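Local coordinates for tryptophanyl-tRNA synthetase (Mycoplasma pneumoniae, PDB 2YY5) that catalyses the ATP-dependent attachment of tryptophan to tRNA(Trp), acting as a homodimeric class I aminoacyl-tRNA synthetase, at the interface of chains A and B. Numbering follows the deposited sequence. Chains: chain A/B, Tryptophanyl-tRNA synthetase.

Contact 1: the interface of chains A and B. Residues chain A 97, 130-131, 134; chain B 97-98, 130, 134.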
loop_
_atom_site.group_PDB
_atom_site.type_symbol
_atom_site.label_atom_id
_atom_site.label_comp_id
_atom_site.label_asym_id
_atom_site.label_seq_id
_atom_site.Cartn_x
_atom_site.Cartn_y
_atom_site.Cartn_z
ATOM N N MET A 97 -6.059 -2.491 -2.445
ATOM C CA MET A 97 -5.377 -3.665 -1.918
ATOM C C MET A 97 -6.140 -4.357 -0.792
ATOM O O MET A 97 -6.349 -5.573 -0.839
ATOM C CB MET A 97 -3.958 -3.302 -1.442
ATOM C CG MET A 97 -3.222 -4.460 -0.767
ATOM S SD MET A 97 -1.448 -4.224 -0.559
ATOM C CE MET A 97 -1.408 -2.925 0.759
ATOM N N THR A 130 7.370 -8.620 -2.403
ATOM C CA THR A 130 5.949 -8.423 -2.118
ATOM C C THR A 130 5.199 -7.606 -3.173
ATOM O O THR A 130 4.050 -7.927 -3.518
ATOM C CB THR A 130 5.759 -7.744 -0.751
ATOM O OG1 THR A 130 6.477 -8.482 0.249
ATOM C CG2 THR A 130 4.281 -7.685 -0.384
ATOM N N GLY A 131 5.848 -6.554 -3.676
ATOM C CA GLY A 131 5.227 -5.704 -4.680
ATOM C C GLY A 131 4.867 -6.452 -5.950
ATOM O O GLY A 131 3.942 -6.079 -6.668
ATOM N N THR A 134 1.284 -7.483 -5.257
ATOM C CA THR A 134 0.303 -6.434 -5.018
ATOM C C THR A 134 0.078 -5.343 -6.062
ATOM O O THR A 134 -0.988 -4.716 -6.078
ATOM C CB THR A 134 0.622 -5.733 -3.687
ATOM O OG1 THR A 134 1.911 -5.104 -3.772
ATOM C CG2 THR A 134 0.634 -6.755 -2.551
ATOM N N MET B 97 6.651 -2.163 1.961
ATOM C CA MET B 97 6.087 -3.330 1.279
ATOM C C MET B 97 6.893 -3.783 0.050
ATOM O O MET B 97 7.160 -4.976 -0.119
ATOM C CB MET B 97 4.632 -3.050 0.867
ATOM C CG MET B 97 3.948 -4.202 0.124
ATOM S SD MET B 97 2.205 -3.924 -0.260
ATOM C CE MET B 97 2.320 -2.457 -1.404
ATOM N N VAL B 98 7.276 -2.843 -0.808
ATOM C CA VAL B 98 8.051 -3.198 -1.987
ATOM C C VAL B 98 9.447 -3.651 -1.602
ATOM O O VAL B 98 10.143 -4.252 -2.415
ATOM C CB VAL B 98 8.194 -2.030 -2.987
ATOM C CG1 VAL B 98 6.852 -1.671 -3.560
ATOM C CG2 VAL B 98 8.859 -0.835 -2.316
ATOM N N THR B 130 -5.842 -9.452 1.149
ATOM C CA THR B 130 -4.426 -9.144 0.985
ATOM C C THR B 130 -3.833 -8.317 2.123
ATOM O O THR B 130 -2.635 -8.410 2.415
ATOM C CB THR B 130 -4.189 -8.414 -0.355
ATOM O OG1 THR B 130 -4.832 -9.139 -1.406
ATOM C CG2 THR B 130 -2.699 -8.327 -0.670
ATOM N N THR B 134 0.034 -8.183 4.259
ATOM C CA THR B 134 0.864 -6.993 4.181
ATOM C C THR B 134 0.904 -5.992 5.319
ATOM O O THR B 134 1.862 -5.224 5.404
ATOM C CB THR B 134 0.538 -6.189 2.908
ATOM O OG1 THR B 134 -0.805 -5.691 2.993
ATOM C CG2 THR B 134 0.681 -7.066 1.667
HETATM O O HOH W 1 8.426 -5.414 -4.313
#
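A:Met97 and B:Met97 meet tip to tip, thioether against thioether, with the A:Met97 SD 3.7 Å from the B:Met97 SD. They are the same residue of two identical chains, so the sulfur pair sits where the two halves of this symmetric interface come together. Each side chain leaves helix 87-99 of chain A, or 87-98 of chain B, nearly straight through its first two torsions, then bends at the last one (chi3 71° in A:Met97, 63° in B:Met97). That bend turns each methyl toward the partner's threonine: A:Met97 CE lies 3.6 Å from the hydroxyl oxygen B:Thr134 OG1, and B:Met97 CE is at the same 3.6 Å from A:Thr134 OG1. A:Thr134 and B:Met97 run antiparallel alongside each other, and the methyl A:Thr134 CG2 lies 4.0 Å from B:Met97 SD.

Nearer the helix, the base of each methionine is met by a threonine crossing it at about a right angle. The methyl A:Thr130 CG2 rests on B:Met97 CG at 3.5 Å; the twin pair, B:Thr130 CG2 and A:Met97 CG, is a little wider at 3.9 Å. Within chain B, the B:Thr134 hydroxyl also makes a weak hydrogen bond to the B:Thr130 carbonyl. Between the chains, water 1 links the amide A:Gly131 N, at the start of helix 131-144, to the carbonyl B:Val98 O, 2.8 Å from the water. The packing is thus sulfur against sulfur at the middle, with threonines against the methionine chains on either side. It brings each Met97 helix up against the start of the partner's helix 131-144, close to the homodimer's two-fold axis.

Contact 2: the interface of chains A and B. Residues chain A 45-46, 48-49, 131, 138; chain B 94, 98.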
loop_
_atom_site.group_PDB
_atom_site.type_symbol
_atom_site.label_atom_id
_atom_site.label_comp_id
_atom_site.label_asym_id
_atom_site.label_seq_id
_atom_site.Cartn_x
_atom_site.Cartn_y
_atom_site.Cartn_z
ATOM N N LEU A 45 6.115 4.128 -9.163
ATOM C CA LEU A 45 5.762 3.354 -7.978
ATOM C C LEU A 45 5.782 1.885 -8.377
ATOM O O LEU A 45 6.097 1.017 -7.557
ATOM C CB LEU A 45 4.377 3.738 -7.458
ATOM C CG LEU A 45 4.284 5.131 -6.832
ATOM C CD1 LEU A 45 2.844 5.390 -6.387
ATOM C CD2 LEU A 45 5.258 5.239 -5.644
ATOM N N HIS A 46 5.449 1.624 -9.645
ATOM C CA HIS A 46 5.443 0.270 -10.194
ATOM C C HIS A 46 6.868 -0.203 -10.513
ATOM O O HIS A 46 7.136 -1.407 -10.552
ATOM C CB HIS A 46 4.576 0.210 -11.463
ATOM C CG HIS A 46 3.108 0.334 -11.197
ATOM N ND1 HIS A 46 2.301 -0.756 -10.941
ATOM C CD2 HIS A 46 2.313 1.427 -11.080
ATOM C CE1 HIS A 46 1.074 -0.339 -10.676
ATOM N NE2 HIS A 46 1.057 0.980 -10.751
ATOM N N ILE A 48 9.569 0.393 -8.643
ATOM C CA ILE A 48 10.279 -0.020 -7.446
ATOM C C ILE A 48 9.724 -1.318 -6.851
ATOM O O ILE A 48 10.055 -1.694 -5.727
ATOM C CB ILE A 48 10.285 1.100 -6.386
ATOM C CG1 ILE A 48 8.872 1.372 -5.886
ATOM C CG2 ILE A 48 10.858 2.385 -6.999
ATOM C CD1 ILE A 48 8.837 2.259 -4.654
ATOM N N THR A 49 8.891 -2.013 -7.621
ATOM C CA THR A 49 8.320 -3.277 -7.166
ATOM C C THR A 49 9.354 -4.399 -7.325
ATOM O O THR A 49 9.175 -5.510 -6.826
ATOM C CB THR A 49 7.049 -3.615 -7.952
ATOM O OG1 THR A 49 7.316 -3.518 -9.355
ATOM C CG2 THR A 49 5.928 -2.654 -7.581
ATOM N N GLY A 131 5.848 -6.554 -3.676
ATOM C CA GLY A 131 5.227 -5.704 -4.680
ATOM C C GLY A 131 4.867 -6.452 -5.950
ATOM O O GLY A 131 3.942 -6.079 -6.668
ATOM N N LEU A 138 -2.565 -1.786 -7.175
ATOM C CA LEU A 138 -2.089 -0.408 -7.210
ATOM C C LEU A 138 -2.488 0.153 -8.572
ATOM O O LEU A 138 -2.908 1.306 -8.692
ATOM C CB LEU A 138 -0.564 -0.374 -7.086
ATOM C CG LEU A 138 0.185 0.873 -6.608
ATOM C CD1 LEU A 138 1.518 0.941 -7.337
ATOM C CD2 LEU A 138 -0.607 2.125 -6.852
ATOM N N TYR B 94 4.049 1.686 1.707
ATOM C CA TYR B 94 4.270 1.141 0.374
ATOM C C TYR B 94 5.752 0.911 0.106
ATOM O O TYR B 94 6.128 -0.113 -0.471
ATOM C CB TYR B 94 3.684 2.073 -0.695
ATOM C CG TYR B 94 3.841 1.548 -2.111
ATOM C CD1 TYR B 94 4.964 1.860 -2.882
ATOM C CD2 TYR B 94 2.888 0.699 -2.657
ATOM C CE1 TYR B 94 5.128 1.331 -4.153
ATOM C CE2 TYR B 94 3.039 0.168 -3.920
ATOM C CZ TYR B 94 4.154 0.477 -4.665
ATOM O OH TYR B 94 4.278 -0.097 -5.908
ATOM N N VAL B 98 7.276 -2.843 -0.808
ATOM C CA VAL B 98 8.051 -3.198 -1.987
ATOM C C VAL B 98 9.447 -3.651 -1.602
ATOM O O VAL B 98 10.143 -4.252 -2.415
ATOM C CB VAL B 98 8.194 -2.030 -2.987
ATOM C CG1 VAL B 98 6.852 -1.671 -3.560
ATOM C CG2 VAL B 98 8.859 -0.835 -2.316
HETATM O O HOH W 2 12.071 -2.592 -4.251
HETATM O O HOH W 3 8.426 -5.414 -4.313
#
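B:Tyr94 points its ring across the interface into a pocket of chain A lined by A:Leu45, A:Ile48, A:Thr49 and A:Leu138. Its CG stands opposite the backbone N (chi1 -178°), which sends the ring away from helix 87-98 and carries the phenol hydroxyl to the pocket's far end. There B:Tyr94 OH donates a hydrogen bond to the carbonyl A:Leu45 O at 2.7 Å. The acceptor lies at the ring's edge, in the ring plane, whereas the hydroxyl approaches from well above the carbonyl plane, 58° out of it.

The two flanks of the ring meet different aliphatic groups. A:Leu138 crosses the tyrosine at about a right angle, its CD1 3.8 Å from B:Tyr94 CZ; the same methyl lies over the rim of one face of the A:His46 ring. On the CE1 side, A:Ile48 CD1 comes within 3.9 Å of B:Tyr94 CE1 and also touches B:Val98 CG2. The methyl A:Thr49 CG2 packs beside the hydroxyl, 3.5 Å from B:Tyr94 OH.

Water adds to the grip: water 2 joins A:Ile48 O, at 2.7 Å, to B:Val98 O, and water 3, 2.6 Å from the carbonyl A:Thr49 O, ties that carbonyl to B:Val98 O as well. By plugging tyrosine between the segment after strand 37-42 and helix 131-144, the site joins the subunits and probably helps to set how they sit against each other.

Contact 1 and contact 2 are neighbours in one dimer interface, their C-alpha centres about 8 Å apart. They share A:Gly131 and B:Val98, and one ordered water serves both. In each, helix 87-98 of chain B faces helix 131-144 of chain A; contact 1 also takes in the symmetry-equivalent pair, and contact 2 brings in helix 44-47 and the residues after it. Contact 1 straddles the two-fold axis and is largely its own twin, whereas contact 2 lies to one side and recurs with the chains exchanged. Helix 131-144 also carries A:Asp142, which is expected to bind tryptophan, so dimer packing may help position the active site.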